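Local atomic coordinates of Sodium/calcium exchanger membrane region domain-containing protein (Archaeoglobus fulgidus, PDB entry 4KPP), a protein that probably exchanges calcium ions for protons across the membrane, as a member of the sodium/calcium exchanger family. Residues A[325-333]-A[374-382]. Numbering follows the deposited sequence.
Sequences LFAVAILLD and ILFAKRKEI. With CA (calcium ion), chain D.
Leu332 meets the bend between helix 357-377 and helix 379-393 without a direct hydrogen bond: a water lies 2.9 Å from Leu332 O and 3.0 Å from Glu381 O and can bridge the backbones. The leucine suits this elbow because one methyl, CD1, touches both arms while CD2 lies against Ile382. With CG anti to the carbonyl carbon (chi1 -76°), CD1 lies 3.7 Å from Leu375 CD2 on the first helix and 3.7 Å from Ile382 CG1 on the second, while the N-cap Lys378 adds its CB. Cut back to an alanine, this position would probably leave Leu375 and Ile382 without their common partner and open a gap there. One turn back, the small Ala329 lets the helices come close: its CB sits 3.8 Å from both Leu375 CD2 and Ile374 CG2. Leu325 extends this apolar seam, its CD2 meeting Leu375 CD1, the side chains crossing at about a right angle.

Beyond the leucine the surface turns polar. Asp333 grips calcium with both carboxylate oxygens, and Ile330 adds its backbone oxygen at 2.5 Å; Lys335 and Glu340 complete the protein ligands. Lys378, bent at chi2 (-69°) and chi4 (52°), brings NZ to 3.9 Å from Asp333 OD2, too long for a hydrogen bond, though the charges probably still attract. Glu381 folds beside Leu332 O but forms its salt bridge with Arg139. The interface thus joins helix 311-331 to the bend through apolar packing and a water, while the Asp333 carboxylate is spent on the metal, whose charge, with the nearby ammonium, would probably favour its ionised form.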
loop_
_atom_site.group_PDB
_atom_site.type_symbol
_atom_site.label_atom_id
_atom_site.label_comp_id
_atom_site.label_asym_id
_atom_site.label_seq_id
_atom_site.Cartn_x
_atom_site.Cartn_y
_atom_site.Cartn_z
ATOM N N LEU A 325 -14.393 6.357 0.580
ATOM C CA LEU A 325 -15.237 7.504 0.276
ATOM C C LEU A 325 -15.002 8.581 1.327
ATOM O O LEU A 325 -14.807 9.756 1.007
ATOM C CB LEU A 325 -16.708 7.096 0.293
ATOM C CG LEU A 325 -17.627 7.681 -0.782
ATOM C CD1 LEU A 325 -19.064 7.775 -0.268
ATOM C CD2 LEU A 325 -17.126 9.033 -1.278
ATOM N N PHE A 326 -15.022 8.164 2.586
ATOM C CA PHE A 326 -14.786 9.061 3.705
ATOM C C PHE A 326 -13.381 9.658 3.652
ATOM O O PHE A 326 -13.174 10.818 4.016
ATOM C CB PHE A 326 -15.013 8.317 5.021
ATOM C CG PHE A 326 -14.903 9.187 6.235
ATOM C CD1 PHE A 326 -15.735 10.285 6.392
ATOM C CD2 PHE A 326 -13.974 8.904 7.226
ATOM C CE1 PHE A 326 -15.638 11.091 7.518
ATOM C CE2 PHE A 326 -13.874 9.699 8.349
ATOM C CZ PHE A 326 -14.705 10.795 8.497
ATOM N N ALA A 327 -12.423 8.859 3.190
ATOM C CA ALA A 327 -11.050 9.322 3.022
ATOM C C ALA A 327 -10.960 10.422 1.964
ATOM O O ALA A 327 -10.312 11.444 2.180
ATOM C CB ALA A 327 -10.137 8.157 2.665
ATOM N N VAL A 328 -11.612 10.201 0.826
ATOM C CA VAL A 328 -11.668 11.189 -0.249
ATOM C C VAL A 328 -12.265 12.510 0.233
ATOM O O VAL A 328 -11.719 13.584 -0.032
ATOM C CB VAL A 328 -12.505 10.671 -1.439
ATOM C CG1 VAL A 328 -12.866 11.809 -2.382
ATOM C CG2 VAL A 328 -11.759 9.581 -2.177
ATOM N N ALA A 329 -13.386 12.423 0.941
ATOM C CA ALA A 329 -14.087 13.609 1.419
ATOM C C ALA A 329 -13.223 14.432 2.377
ATOM O O ALA A 329 -13.303 15.659 2.401
ATOM C CB ALA A 329 -15.403 13.213 2.084
ATOM N N ILE A 330 -12.403 13.744 3.163
ATOM C CA ILE A 330 -11.505 14.393 4.112
ATOM C C ILE A 330 -10.367 15.122 3.402
ATOM O O ILE A 330 -9.950 16.198 3.825
ATOM C CB ILE A 330 -10.932 13.363 5.119
ATOM C CG1 ILE A 330 -11.986 13.008 6.166
ATOM C CG2 ILE A 330 -9.672 13.885 5.796
ATOM C CD1 ILE A 330 -11.501 12.022 7.205
ATOM N N LEU A 331 -9.878 14.542 2.312
ATOM C CA LEU A 331 -8.768 15.129 1.567
ATOM C C LEU A 331 -9.162 16.355 0.740
ATOM O O LEU A 331 -8.297 17.101 0.282
ATOM C CB LEU A 331 -8.142 14.082 0.646
ATOM C CG LEU A 331 -7.591 12.817 1.303
ATOM C CD1 LEU A 331 -7.030 11.875 0.250
ATOM C CD2 LEU A 331 -6.539 13.154 2.352
ATOM N N LEU A 332 -10.462 16.555 0.544
ATOM C CA LEU A 332 -10.954 17.600 -0.357
ATOM C C LEU A 332 -10.525 19.028 0.010
ATOM O O LEU A 332 -10.291 19.854 -0.874
ATOM C CB LEU A 332 -12.477 17.521 -0.497
ATOM C CG LEU A 332 -13.022 16.405 -1.392
ATOM C CD1 LEU A 332 -14.537 16.353 -1.303
ATOM C CD2 LEU A 332 -12.574 16.595 -2.837
ATOM N N ASP A 333 -10.417 19.315 1.304
ATOM C CA ASP A 333 -10.001 20.645 1.750
ATOM C C ASP A 333 -8.475 20.796 1.753
ATOM O O ASP A 333 -7.946 21.814 2.200
ATOM C CB ASP A 333 -10.589 20.970 3.130
ATOM C CG ASP A 333 -10.301 19.895 4.159
ATOM O OD1 ASP A 333 -9.630 18.902 3.805
ATOM O OD2 ASP A 333 -10.736 20.049 5.321
ATOM N N ILE A 374 -19.993 16.522 3.820
ATOM C CA ILE A 374 -18.686 17.042 3.447
ATOM C C ILE A 374 -18.587 17.185 1.935
ATOM O O ILE A 374 -18.207 18.243 1.432
ATOM C CB ILE A 374 -17.549 16.137 3.958
ATOM C CG1 ILE A 374 -17.595 16.032 5.484
ATOM C CG2 ILE A 374 -16.197 16.668 3.501
ATOM C CD1 ILE A 374 -16.502 15.163 6.074
ATOM N N LEU A 375 -18.935 16.121 1.216
ATOM C CA LEU A 375 -18.939 16.139 -0.246
ATOM C C LEU A 375 -19.837 17.246 -0.792
ATOM O O LEU A 375 -19.520 17.870 -1.805
ATOM C CB LEU A 375 -19.398 14.790 -0.804
ATOM C CG LEU A 375 -18.513 13.575 -0.524
ATOM C CD1 LEU A 375 -19.218 12.289 -0.939
ATOM C CD2 LEU A 375 -17.174 13.712 -1.232
ATOM N N PHE A 376 -20.955 17.490 -0.114
ATOM C CA PHE A 376 -21.908 18.503 -0.554
ATOM C C PHE A 376 -21.433 19.918 -0.240
ATOM O O PHE A 376 -21.717 20.851 -0.989
ATOM C CB PHE A 376 -23.286 18.260 0.064
ATOM N N ALA A 377 -20.712 20.076 0.866
ATOM C CA ALA A 377 -20.193 21.388 1.251
ATOM C C ALA A 377 -18.902 21.736 0.510
ATOM O O ALA A 377 -18.540 22.906 0.395
ATOM C CB ALA A 377 -19.982 21.462 2.757
ATOM N N LYS A 378 -18.212 20.717 0.010
ATOM C CA LYS A 378 -16.937 20.914 -0.669
ATOM C C LYS A 378 -17.044 20.532 -2.138
ATOM O O LYS A 378 -16.087 20.028 -2.726
ATOM C CB LYS A 378 -15.846 20.074 -0.001
ATOM C CG LYS A 378 -15.700 20.300 1.492
ATOM C CD LYS A 378 -15.151 21.680 1.793
ATOM C CE LYS A 378 -15.085 21.922 3.291
ATOM N NZ LYS A 378 -14.369 20.820 3.995
ATOM N N ARG A 379 -18.212 20.769 -2.725
ATOM C CA ARG A 379 -18.460 20.389 -4.113
ATOM C C ARG A 379 -17.569 21.144 -5.094
ATOM O O ARG A 379 -17.270 20.644 -6.178
ATOM C CB ARG A 379 -19.931 20.588 -4.475
ATOM C CG ARG A 379 -20.447 21.990 -4.224
ATOM C CD ARG A 379 -21.884 22.122 -4.688
ATOM N NE ARG A 379 -22.503 23.351 -4.204
ATOM C CZ ARG A 379 -23.185 23.440 -3.068
ATOM N NH1 ARG A 379 -23.340 22.370 -2.299
ATOM N NH2 ARG A 379 -23.716 24.597 -2.700
ATOM N N LYS A 380 -17.147 22.346 -4.713
ATOM C CA LYS A 380 -16.233 23.119 -5.544
ATOM C C LYS A 380 -14.860 22.455 -5.580
ATOM O O LYS A 380 -14.137 22.555 -6.573
ATOM C CB LYS A 380 -16.116 24.557 -5.034
ATOM N N GLU A 381 -14.508 21.776 -4.492
ATOM C CA GLU A 381 -13.222 21.094 -4.395
ATOM C C GLU A 381 -13.185 19.860 -5.288
ATOM O O GLU A 381 -12.129 19.483 -5.795
ATOM C CB GLU A 381 -12.915 20.721 -2.941
ATOM C CG GLU A 381 -12.920 21.912 -1.987
ATOM C CD GLU A 381 -11.814 22.898 -2.286
ATOM O OE1 GLU A 381 -10.780 22.475 -2.841
ATOM O OE2 GLU A 381 -11.974 24.097 -1.969
ATOM N N ILE A 382 -14.343 19.235 -5.474
ATOM C CA ILE A 382 -14.461 18.096 -6.375
ATOM C C ILE A 382 -14.366 18.578 -7.817
ATOM O O ILE A 382 -13.708 17.952 -8.645
ATOM C CB ILE A 382 -15.781 17.331 -6.154
ATOM C CG1 ILE A 382 -15.876 16.859 -4.701
ATOM C CG2 ILE A 382 -15.888 16.147 -7.111
ATOM C CD1 ILE A 382 -17.187 16.193 -4.359
HETATM CA CA CA D . -9.613 17.671 5.879
HETATM O O HOH W 1 -9.891 19.588 -3.730
#